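Local coordinates for glutathione S-transferase family protein (Pseudomonas putida, PDB 3LXZ) that probably conjugates reduced glutathione to a wide range of hydrophobic electrophiles, as a dimeric member of the glutathione transferase superfamily, at residues 8-13 with 210-215; 78-81 with 86-89; 103-108 with 128-133; 109-112 with 117-120; 145-150 with 154-159. All blocks are in the same frame, centred on the assembly; numbering follows the deposited sequence.

Interaction 1. Residues 8-13 with 210-215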
# COMPACT_ATOMS: atom_id res chain seq x y z
N PHE A 8 15.28 -11.83 5.26
CA PHE A 8 15.74 -13.16 4.99
C PHE A 8 15.51 -13.45 3.53
O PHE A 8 14.57 -12.95 2.95
CB PHE A 8 15.09 -14.17 5.95
CG PHE A 8 13.57 -14.27 5.85
CD1 PHE A 8 12.74 -13.32 6.49
CD2 PHE A 8 12.98 -15.31 5.14
CE1 PHE A 8 11.35 -13.43 6.40
CE2 PHE A 8 11.59 -15.43 5.05
CZ PHE A 8 10.78 -14.49 5.68
N SER A 9 16.39 -14.25 2.94
CA SER A 9 16.38 -14.44 1.49
C SER A 9 15.23 -15.26 0.96
O SER A 9 15.09 -15.40 -0.24
CB SER A 9 17.71 -15.02 1.04
OG SER A 9 18.70 -14.01 1.15
N VAL A 10 14.38 -15.79 1.84
CA VAL A 10 13.18 -16.47 1.34
C VAL A 10 12.07 -15.40 1.14
O VAL A 10 11.09 -15.65 0.41
CB VAL A 10 12.75 -17.62 2.27
CG1 VAL A 10 11.44 -18.32 1.78
CG2 VAL A 10 13.87 -18.68 2.41
N SER A 11 12.24 -14.21 1.75
CA SER A 11 11.19 -13.16 1.67
C SER A 11 11.19 -12.46 0.31
O SER A 11 12.20 -11.85 -0.07
CB SER A 11 11.35 -12.11 2.76
OG SER A 11 10.54 -10.98 2.42
N ASN A 12 10.07 -12.53 -0.40
CA ASN A 12 9.94 -11.82 -1.67
C ASN A 12 10.13 -10.29 -1.55
O ASN A 12 10.86 -9.69 -2.34
CB ASN A 12 8.65 -12.19 -2.40
CG ASN A 12 7.37 -11.74 -1.65
OD1 ASN A 12 7.33 -11.67 -0.42
ND2 ASN A 12 6.33 -11.44 -2.42
N TYR A 13 9.55 -9.68 -0.52
CA TYR A 13 9.71 -8.23 -0.32
C TYR A 13 11.18 -7.88 -0.02
O TYR A 13 11.68 -6.85 -0.44
CB TYR A 13 8.83 -7.77 0.85
CG TYR A 13 7.35 -7.64 0.51
CD1 TYR A 13 6.87 -6.55 -0.20
CD2 TYR A 13 6.43 -8.61 0.95
CE1 TYR A 13 5.51 -6.42 -0.49
CE2 TYR A 13 5.06 -8.49 0.68
CZ TYR A 13 4.62 -7.40 -0.04
OH TYR A 13 3.27 -7.29 -0.33
N PRO A 210 16.57 -23.85 4.50
CA PRO A 210 16.41 -24.80 5.61
C PRO A 210 16.27 -24.07 6.97
O PRO A 210 15.47 -24.49 7.83
CB PRO A 210 17.69 -25.63 5.55
CG PRO A 210 18.10 -25.58 4.09
CD PRO A 210 17.76 -24.17 3.68
N ALA A 211 17.02 -22.99 7.17
CA ALA A 211 16.89 -22.26 8.45
C ALA A 211 15.53 -21.61 8.58
O ALA A 211 14.92 -21.64 9.66
CB ALA A 211 17.97 -21.21 8.58
N PHE A 212 15.06 -21.01 7.50
CA PHE A 212 13.72 -20.43 7.50
C PHE A 212 12.67 -21.49 7.88
O PHE A 212 11.87 -21.29 8.80
CB PHE A 212 13.41 -19.78 6.15
CG PHE A 212 12.00 -19.30 6.04
CD1 PHE A 212 11.54 -18.29 6.89
CD2 PHE A 212 11.13 -19.87 5.12
CE1 PHE A 212 10.23 -17.83 6.80
CE2 PHE A 212 9.78 -19.43 5.05
CZ PHE A 212 9.35 -18.41 5.88
N MSE A 213 12.72 -22.65 7.23
CA MSE A 213 11.74 -23.69 7.55
C MSE A 213 11.87 -24.22 8.98
O MSE A 213 10.87 -24.61 9.61
CB MSE A 213 11.83 -24.84 6.54
CG MSE A 213 11.54 -24.43 5.12
SE MSE A 213 9.74 -23.67 4.85
CE MSE A 213 8.74 -25.21 5.52
N GLU A 214 13.10 -24.26 9.50
CA GLU A 214 13.33 -24.67 10.88
C GLU A 214 12.72 -23.63 11.83
O GLU A 214 12.10 -23.99 12.84
CB GLU A 214 14.82 -24.86 11.15
CG GLU A 214 15.17 -25.50 12.50
CD GLU A 214 14.76 -26.97 12.59
OE1 GLU A 214 14.81 -27.70 11.58
OE2 GLU A 214 14.37 -27.39 13.68
N MSE A 215 12.90 -22.34 11.51
CA MSE A 215 12.28 -21.26 12.28
C MSE A 215 10.75 -21.46 12.31
O MSE A 215 10.11 -21.36 13.37
CB MSE A 215 12.67 -19.91 11.68
CG MSE A 215 12.26 -18.69 12.50
SE MSE A 215 10.38 -18.15 12.18
CE MSE A 215 10.53 -17.76 10.27
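F8 O accepts the backbone N-H of S11, with S11 N 2.9 Å away, and this bond closes a type I turn that sends both F8 and V10 toward F212 on the far segment. The meeting itself is wholly apolar. F212 CG stands anti to its own N (chi1 174°), which carries the ring out from its own helix, 198-218, and against the turn. The planes of the two phenyl rings are only 19° from parallel, yet the rings are so far offset, centroids 4.7 Å apart, that little of one lies over the other. A single ring carbon does most of the touching: F8 CE2 sits over a face of the F212 ring, toward its rim, 3.3 Å from F212 CE1. From the other side of the F8 ring plane, S11 CB lies over the ring centre. V10 reaches a different part of F212, its CG1 lying 3.7 Å from F212 CD2, while its CG2 packs 3.9 Å from F212 CB. Here the C-terminal helix folds back on the thioredoxin-like N-terminal domain, at the turn between its first strand and helix 12-23. S11, a glutathione-binding residue, takes the N-cap position of that helix, and its OG bonds to Y14 N. V50, another residue of the glutathione site, lies beside F8, and the ring of Y34 meets that of F8 as well as touching F212.

Interaction 2. Residues 78-81 with 86-89; sequences ALLP and GQAK
Q87 CG is set beside its backbone N, anti to the carbonyl carbon (chi1 -56°), and from there the chain runs extended, delivering the terminal amide to the carbonyl of P81. L80 has a similar first torsion, and its CD1 comes to 4.1 Å from Q87 CD, the two side chains crossing at about a right angle. The polar link is a single good bond: Q87 NE2 donates to P81 O over 2.9 Å with an N-H···O angle of 165°. The donor approaches nearly along the C=O axis, and the oxygen lies in the plane of the glutamine amide. Beside this bond, the proline ring leans on bare backbone, P81 CG being 3.5 Å from G86 C; a glycine there leaves room for the ring. This is the first part of helix 84-106 folding against the linker that leads from the thioredoxin-like domain into the helical one. G86 N is itself bonded to D83 OD2. Because Q87 OE1 accepts from Q72 NE2 of the second subunit, both ends of the amide are spoken for: the rotation of the group is fixed, and one side chain ties the linker to the dimer interface.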
# COMPACT_ATOMS: atom_id res chain seq x y z
N ALA A 78 19.49 4.82 -12.31
CA ALA A 78 18.12 5.25 -11.97
C ALA A 78 17.10 4.13 -12.26
O ALA A 78 17.19 3.42 -13.29
CB ALA A 78 17.75 6.51 -12.73
N LEU A 79 16.17 3.94 -11.33
CA LEU A 79 15.09 2.94 -11.47
C LEU A 79 13.72 3.61 -11.58
O LEU A 79 12.65 3.00 -11.30
CB LEU A 79 15.12 1.90 -10.33
CG LEU A 79 16.41 1.08 -10.15
CD1 LEU A 79 16.29 0.13 -8.96
CD2 LEU A 79 16.72 0.33 -11.42
N LEU A 80 13.75 4.88 -12.00
CA LEU A 80 12.58 5.70 -12.27
C LEU A 80 12.84 6.53 -13.49
O LEU A 80 14.01 6.91 -13.73
CB LEU A 80 12.31 6.68 -11.12
CG LEU A 80 11.82 6.06 -9.84
CD1 LEU A 80 11.74 7.14 -8.77
CD2 LEU A 80 10.46 5.41 -10.13
N PRO A 81 11.77 6.84 -14.26
CA PRO A 81 11.89 7.83 -15.35
C PRO A 81 12.20 9.25 -14.82
O PRO A 81 12.13 9.48 -13.60
CB PRO A 81 10.53 7.76 -16.06
CG PRO A 81 9.57 7.04 -15.10
CD PRO A 81 10.41 6.25 -14.15
N GLY A 86 5.52 10.33 -15.04
CA GLY A 86 6.08 8.99 -15.22
C GLY A 86 6.48 8.28 -13.92
O GLY A 86 6.19 7.07 -13.76
N GLN A 87 7.13 9.02 -13.00
CA GLN A 87 7.42 8.47 -11.66
C GLN A 87 6.17 8.03 -10.91
O GLN A 87 6.14 6.95 -10.31
CB GLN A 87 8.26 9.43 -10.83
CG GLN A 87 9.56 9.85 -11.52
CD GLN A 87 10.49 10.59 -10.58
OE1 GLN A 87 10.09 10.99 -9.48
NE2 GLN A 87 11.74 10.75 -10.99
N ALA A 88 5.13 8.87 -10.94
CA ALA A 88 3.88 8.52 -10.27
C ALA A 88 3.23 7.31 -10.93
O ALA A 88 2.68 6.46 -10.23
CB ALA A 88 2.91 9.73 -10.22
N LYS A 89 3.36 7.19 -12.25
CA LYS A 89 2.82 6.02 -12.96
C LYS A 89 3.55 4.73 -12.55
O LYS A 89 2.90 3.71 -12.36
CB LYS A 89 2.86 6.20 -14.49
CG LYS A 89 1.76 7.12 -15.01
CD LYS A 89 0.33 6.56 -14.72
CE LYS A 89 0.07 5.27 -15.44
NZ LYS A 89 -1.41 4.99 -15.51

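Interaction 3. Residues 103-108 with 128-133; sequences LPARTC and ADLLAG
P104 and D129 make the closest approach through aliphatic carbons, P104 CB lying 3.6 Å from D129 CB, with P104 CG not much farther from the same atom. The apolar part continues into L130, whose CG is 4.1 Å from P104 CB. Its chi1 of -75° sets CG beside the backbone N, and the branch then swings in toward the other helix: L130 CD1 reaches A105 CA at 4.1 Å and A105 CB at 4.3 Å. The backbones come near at P104 and D129, whose CA atoms are 6.2 Å apart.

The hydrogen bonds lie within each segment, and the notable ones are at P104. This residue has no N-H to give, and helix 84-106 kinks there, but its carbonyl is doubly used: P104 O accepts T107 OG1 at 2.7 Å, in the carbonyl plane, as well as T107 N at 3.2 Å. The threonine hydroxyl thereby folds back onto the carbonyl three residues earlier.

Charge is handled on the flanks. D129 OD1 has a long, weak ion pair with R47 of the second subunit. R106, which binds glutathione, takes no part across the contact and forms a salt bridge through NE with E102.

The contact joins helices 84-106 and 120-140 of the all-helical C-terminal domain. Helix 154-174 packs beside both, A105 touching A166 and V169 and L130 touching L174, while F178 adds to the cover of L130.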
# COMPACT_ATOMS: atom_id res chain seq x y z
N LEU A 103 -0.72 -9.14 -1.98
CA LEU A 103 -1.47 -9.36 -0.74
C LEU A 103 -2.55 -10.42 -0.87
O LEU A 103 -2.62 -11.31 -0.02
CB LEU A 103 -2.05 -8.06 -0.16
CG LEU A 103 -0.98 -7.01 0.28
CD1 LEU A 103 -1.72 -5.88 0.99
CD2 LEU A 103 0.10 -7.62 1.16
N PRO A 104 -3.36 -10.38 -1.94
CA PRO A 104 -4.30 -11.50 -2.00
C PRO A 104 -3.63 -12.87 -2.16
O PRO A 104 -4.10 -13.85 -1.58
CB PRO A 104 -5.18 -11.19 -3.21
CG PRO A 104 -4.62 -10.03 -3.87
CD PRO A 104 -3.56 -9.40 -3.02
N ALA A 105 -2.59 -12.98 -2.97
CA ALA A 105 -1.87 -14.26 -3.06
C ALA A 105 -1.33 -14.71 -1.70
O ALA A 105 -1.39 -15.92 -1.37
CB ALA A 105 -0.75 -14.19 -4.08
N ARG A 106 -0.82 -13.75 -0.93
CA ARG A 106 -0.23 -13.98 0.39
C ARG A 106 -1.23 -14.69 1.33
O ARG A 106 -0.83 -15.50 2.17
CB ARG A 106 0.32 -12.68 0.98
CG ARG A 106 0.95 -12.76 2.39
CD ARG A 106 1.74 -11.45 2.71
NE ARG A 106 2.99 -11.39 1.93
CZ ARG A 106 4.11 -12.02 2.28
NH1 ARG A 106 5.21 -11.95 1.53
NH2 ARG A 106 4.15 -12.74 3.41
N THR A 107 -2.53 -14.42 1.13
CA THR A 107 -3.57 -15.05 1.97
C THR A 107 -3.60 -16.56 1.75
O THR A 107 -4.14 -17.30 2.59
CB THR A 107 -4.99 -14.45 1.78
OG1 THR A 107 -5.51 -14.77 0.47
CG2 THR A 107 -5.02 -12.93 2.06
N CYS A 108 -3.01 -17.01 0.64
CA CYS A 108 -3.00 -18.41 0.33
C CYS A 108 -1.63 -19.05 0.42
O CYS A 108 -1.50 -20.21 0.03
CB CYS A 108 -3.58 -18.66 -1.05
SG CYS A 108 -5.33 -18.27 -1.17
N ALA A 128 -11.20 -14.00 -6.55
CA ALA A 128 -11.81 -12.80 -7.11
C ALA A 128 -10.78 -11.65 -7.11
O ALA A 128 -10.64 -10.91 -8.10
CB ALA A 128 -13.09 -12.41 -6.33
N ASP A 129 -10.05 -11.51 -6.00
CA ASP A 129 -9.05 -10.42 -5.88
C ASP A 129 -7.91 -10.56 -6.90
O ASP A 129 -7.48 -9.55 -7.50
CB ASP A 129 -8.49 -10.34 -4.46
CG ASP A 129 -9.45 -9.73 -3.47
OD1 ASP A 129 -10.43 -9.06 -3.87
OD2 ASP A 129 -9.20 -9.88 -2.26
N LEU A 130 -7.42 -11.78 -7.09
CA LEU A 130 -6.35 -12.04 -8.06
C LEU A 130 -6.78 -11.88 -9.50
O LEU A 130 -6.08 -11.26 -10.32
CB LEU A 130 -5.73 -13.41 -7.86
CG LEU A 130 -4.82 -13.39 -6.63
CD1 LEU A 130 -4.51 -14.76 -6.15
CD2 LEU A 130 -3.55 -12.64 -7.00
N LEU A 131 -7.96 -12.40 -9.82
CA LEU A 131 -8.52 -12.15 -11.12
C LEU A 131 -8.62 -10.64 -11.39
O LEU A 131 -8.30 -10.18 -12.47
CB LEU A 131 -9.90 -12.81 -11.25
CG LEU A 131 -9.87 -14.31 -11.46
CD1 LEU A 131 -11.33 -14.81 -11.60
CD2 LEU A 131 -9.05 -14.75 -12.72
N ALA A 132 -9.05 -9.87 -10.39
CA ALA A 132 -9.17 -8.42 -10.63
C ALA A 132 -7.79 -7.76 -10.70
O ALA A 132 -7.56 -6.83 -11.49
CB ALA A 132 -10.06 -7.76 -9.56
N GLY A 133 -6.85 -8.27 -9.91
CA GLY A 133 -5.53 -7.65 -9.84
C GLY A 133 -4.77 -7.87 -11.13
O GLY A 133 -4.08 -6.96 -11.63

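Interaction 4. Residues 109-112 with 117-120; sequences YAES and SVEP
E111 and V118 form the tight half of this contact. With E111 CG anti to its backbone N (chi1 -174°) and the rest of the chain extended, the carboxylate stretches alongside S117 and ends at the next peptide. There E111 OE2 accepts V118 N at 2.9 Å, with the N-H···O angle at 165°. The amide comes to the anti side of the oxygen, 18° out of the carboxylate plane. On its way the side chain runs close over the backbone, E111 OE2 being 3.4 Å from S117 CA. Next to the polar bond the valine supplies the apolar packing: V118 CG2 nestles 3.8 Å from E111 CB and 4.1 Å from A110 CB, and it also touches T107 and C108 of the preceding turn.

The other side is looser. S117 is exposed and its CB points away overall; S117 OG stays 3.7 Å from E111 OE2, too far to count as a bond. E119, at the N-cap position of helix 120-140, has its CB directed away from 109-112 and packs on L121 of the second subunit.

In the fold, the short helix 109-114 is followed by a tight reversal, helped by a backbone bond between A110 and M116, and then by helix 120-140. K123 of that long helix makes a salt bridge to the same E111 OE2. One carboxylate oxygen therefore receives both a peptide N-H and an ammonium group, which would favour the ionised form of the glutamate and joins the short helix, the connecting loop and the long helix through a single atom.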
# COMPACT_ATOMS: atom_id res chain seq x y z
N TYR A 109 -0.61 -18.33 0.91
CA TYR A 109 0.75 -18.93 1.00
C TYR A 109 0.79 -20.09 1.99
O TYR A 109 1.58 -21.03 1.82
CB TYR A 109 1.84 -17.91 1.36
CG TYR A 109 2.15 -16.83 0.33
CD1 TYR A 109 1.69 -16.90 -0.99
CD2 TYR A 109 2.94 -15.74 0.69
CE1 TYR A 109 1.99 -15.88 -1.91
CE2 TYR A 109 3.27 -14.72 -0.23
CZ TYR A 109 2.79 -14.80 -1.53
OH TYR A 109 3.10 -13.76 -2.40
N ALA A 110 -0.07 -20.04 3.02
CA ALA A 110 -0.19 -21.16 3.95
C ALA A 110 -0.39 -22.47 3.21
O ALA A 110 0.27 -23.45 3.52
CB ALA A 110 -1.29 -20.91 4.96
N GLU A 111 -1.28 -22.49 2.22
CA GLU A 111 -1.60 -23.70 1.48
C GLU A 111 -0.57 -24.01 0.40
O GLU A 111 -0.11 -25.15 0.26
CB GLU A 111 -2.99 -23.63 0.88
CG GLU A 111 -3.43 -24.94 0.23
CD GLU A 111 -4.90 -24.97 -0.13
OE1 GLU A 111 -5.22 -25.59 -1.16
OE2 GLU A 111 -5.73 -24.39 0.61
N SER A 112 -0.20 -22.99 -0.37
CA SER A 112 0.64 -23.21 -1.55
C SER A 112 2.08 -23.57 -1.19
O SER A 112 2.75 -24.33 -1.91
CB SER A 112 0.62 -21.99 -2.45
OG SER A 112 1.09 -20.87 -1.73
N SER A 117 -4.05 -26.26 4.37
CA SER A 117 -5.22 -25.74 3.64
C SER A 117 -5.86 -24.49 4.26
O SER A 117 -5.95 -24.34 5.48
CB SER A 117 -6.29 -26.81 3.42
OG SER A 117 -5.91 -27.68 2.37
N VAL A 118 -6.31 -23.60 3.38
CA VAL A 118 -6.85 -22.32 3.77
C VAL A 118 -8.38 -22.44 3.77
O VAL A 118 -8.95 -23.24 3.01
CB VAL A 118 -6.33 -21.25 2.78
CG1 VAL A 118 -7.03 -19.96 2.96
CG2 VAL A 118 -4.85 -21.03 3.00
N GLU A 119 -9.03 -21.67 4.64
CA GLU A 119 -10.50 -21.62 4.66
C GLU A 119 -11.08 -21.34 3.27
O GLU A 119 -10.56 -20.51 2.52
CB GLU A 119 -10.98 -20.55 5.63
CG GLU A 119 -10.70 -20.85 7.11
CD GLU A 119 -11.71 -21.83 7.73
OE1 GLU A 119 -12.57 -22.39 7.00
OE2 GLU A 119 -11.63 -22.03 8.96
N PRO A 120 -12.18 -22.01 2.93
CA PRO A 120 -12.82 -21.82 1.63
C PRO A 120 -13.24 -20.37 1.37
O PRO A 120 -13.20 -19.93 0.24
CB PRO A 120 -14.06 -22.70 1.73
CG PRO A 120 -13.61 -23.79 2.64
CD PRO A 120 -12.82 -23.09 3.69

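Interaction 5. Residues 145-150 with 154-159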
# COMPACT_ATOMS: atom_id res chain seq x y z
N PRO A 145 9.30 -3.65 -22.83
CA PRO A 145 8.73 -4.90 -22.28
C PRO A 145 8.40 -4.81 -20.79
O PRO A 145 7.66 -5.66 -20.26
CB PRO A 145 9.86 -5.91 -22.47
CG PRO A 145 11.10 -5.05 -22.35
CD PRO A 145 10.75 -3.76 -23.03
N TYR A 146 8.97 -3.81 -20.13
CA TYR A 146 8.83 -3.65 -18.68
C TYR A 146 7.46 -3.11 -18.28
O TYR A 146 6.70 -2.61 -19.11
CB TYR A 146 9.95 -2.74 -18.15
CG TYR A 146 11.31 -3.22 -18.52
CD1 TYR A 146 11.96 -4.16 -17.73
CD2 TYR A 146 11.98 -2.74 -19.65
CE1 TYR A 146 13.23 -4.63 -18.06
CE2 TYR A 146 13.26 -3.20 -19.98
CZ TYR A 146 13.86 -4.15 -19.18
OH TYR A 146 15.12 -4.62 -19.47
N VAL A 147 7.16 -3.23 -16.99
CA VAL A 147 5.83 -2.90 -16.51
C VAL A 147 5.35 -1.53 -16.96
O VAL A 147 4.25 -1.41 -17.53
CB VAL A 147 5.65 -3.06 -14.96
CG1 VAL A 147 4.24 -2.64 -14.56
CG2 VAL A 147 5.86 -4.51 -14.55
N ALA A 148 6.20 -0.52 -16.76
CA ALA A 148 5.78 0.85 -16.92
C ALA A 148 6.19 1.40 -18.25
O ALA A 148 5.83 2.54 -18.58
CB ALA A 148 6.36 1.72 -15.79
N GLY A 149 6.93 0.62 -19.05
CA GLY A 149 7.44 1.20 -20.30
C GLY A 149 8.66 0.49 -20.84
O GLY A 149 8.76 -0.71 -20.73
N GLU A 150 9.60 1.26 -21.40
CA GLU A 150 10.78 0.71 -22.08
C GLU A 150 12.02 0.50 -21.20
O GLU A 150 13.03 -0.05 -21.67
CB GLU A 150 11.14 1.57 -23.31
CG GLU A 150 9.95 1.78 -24.27
CD GLU A 150 10.25 2.61 -25.52
OE1 GLU A 150 11.43 2.97 -25.77
OE2 GLU A 150 9.29 2.91 -26.27
N LEU A 154 11.30 0.47 -10.53
CA LEU A 154 10.82 -0.14 -9.30
C LEU A 154 9.62 -1.06 -9.48
O LEU A 154 9.51 -2.10 -8.80
CB LEU A 154 10.46 0.95 -8.27
CG LEU A 154 11.56 1.98 -8.00
CD1 LEU A 154 11.06 3.06 -7.01
CD2 LEU A 154 12.85 1.34 -7.48
N ALA A 155 8.70 -0.69 -10.34
CA ALA A 155 7.53 -1.54 -10.53
C ALA A 155 7.89 -2.93 -11.04
O ALA A 155 7.16 -3.89 -10.74
CB ALA A 155 6.51 -0.88 -11.45
N ASP A 156 9.01 -3.06 -11.78
CA ASP A 156 9.43 -4.39 -12.26
C ASP A 156 9.93 -5.29 -11.15
O ASP A 156 9.85 -6.50 -11.28
CB ASP A 156 10.50 -4.24 -13.33
CG ASP A 156 9.97 -3.54 -14.54
OD1 ASP A 156 9.08 -4.14 -15.21
OD2 ASP A 156 10.40 -2.40 -14.80
N LEU A 157 10.50 -4.69 -10.09
CA LEU A 157 10.90 -5.42 -8.91
C LEU A 157 9.68 -6.00 -8.19
O LEU A 157 9.66 -7.19 -7.85
CB LEU A 157 11.77 -4.56 -7.98
CG LEU A 157 12.91 -3.75 -8.64
CD1 LEU A 157 13.69 -2.89 -7.61
CD2 LEU A 157 13.84 -4.66 -9.45
N MSE A 158 8.65 -5.19 -7.95
CA MSE A 158 7.44 -5.72 -7.32
C MSE A 158 6.78 -6.77 -8.24
O MSE A 158 6.30 -7.80 -7.76
CB MSE A 158 6.47 -4.56 -7.04
CG MSE A 158 5.13 -4.92 -6.44
SE MSE A 158 5.20 -5.54 -4.61
CE MSE A 158 6.07 -4.07 -3.64
N PHE A 159 6.77 -6.52 -9.54
CA PHE A 159 6.26 -7.51 -10.50
C PHE A 159 6.99 -8.86 -10.41
O PHE A 159 6.39 -9.89 -10.28
CB PHE A 159 6.38 -6.97 -11.92
CG PHE A 159 6.05 -7.99 -13.00
CD1 PHE A 159 4.75 -8.09 -13.50
CD2 PHE A 159 7.05 -8.82 -13.52
CE1 PHE A 159 4.43 -9.02 -14.50
CE2 PHE A 159 6.74 -9.74 -14.55
CZ PHE A 159 5.44 -9.86 -15.01
O HOH W 1 8.80 -0.39 -15.66
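A155 meets V147 first, the two CB atoms 4.2 Å apart, with the CB of V147 directed toward the helix. D156 comes next and does the polar work. Its OD1 takes V147 N at 2.8 Å in a practically straight bond (179°), through the syn lone pair. V147 CG2 slides past the same oxygen, and Y146 CB lies 3.4 Å from D156 OD1, which sits in plane at the edge of the tyrosine ring; ring and carboxylate planes stand 72° apart. D156 OD2 receives T153 N and also a water 2.7 Å away, and that water in turn accepts A148 N at 2.8 Å. T153 OG1 accepts weakly from A155 N. The T-x-x-D sequence and the D156 OD2 to T153 N bond match half of the N-capping box known at this helix in glutathione transferases. The buried carboxylate thus gathers two peptide N-H groups directly and a third through water. One turn on, F159 closes the contact: F159 CB comes to 3.6 Å from V147 CG2, and the anti chi1 (172°) lets the ring's CG and CD1 lie near the same methyl. The loop 145-150 is pressed onto the start of helix 154-174 in the core of the helical domain, where L188 of helix 183-193 touches V147, D156 and F159, and L93 of helix 84-106 packs on V147.

In the fold
From the N terminus, the segment at 8-13 waits until 210-215 to close interaction 1, the long loop that encloses all the others and brings the C-terminal helix back to the thioredoxin-like domain. Inside it, interaction 2 is a short local closure where the linker enters helix 84-106. Interaction 3 follows in series from the other end of that helix, pairing it with helix 120-140, and interaction 4 is nested within its loop. Interaction 5 comes last, at the head of helix 154-174; L79 and L154 link it to interaction 2. None of the loops cross. N12 and Y13 of interaction 1 touch L103 and R106 of interaction 3, joining the two domains.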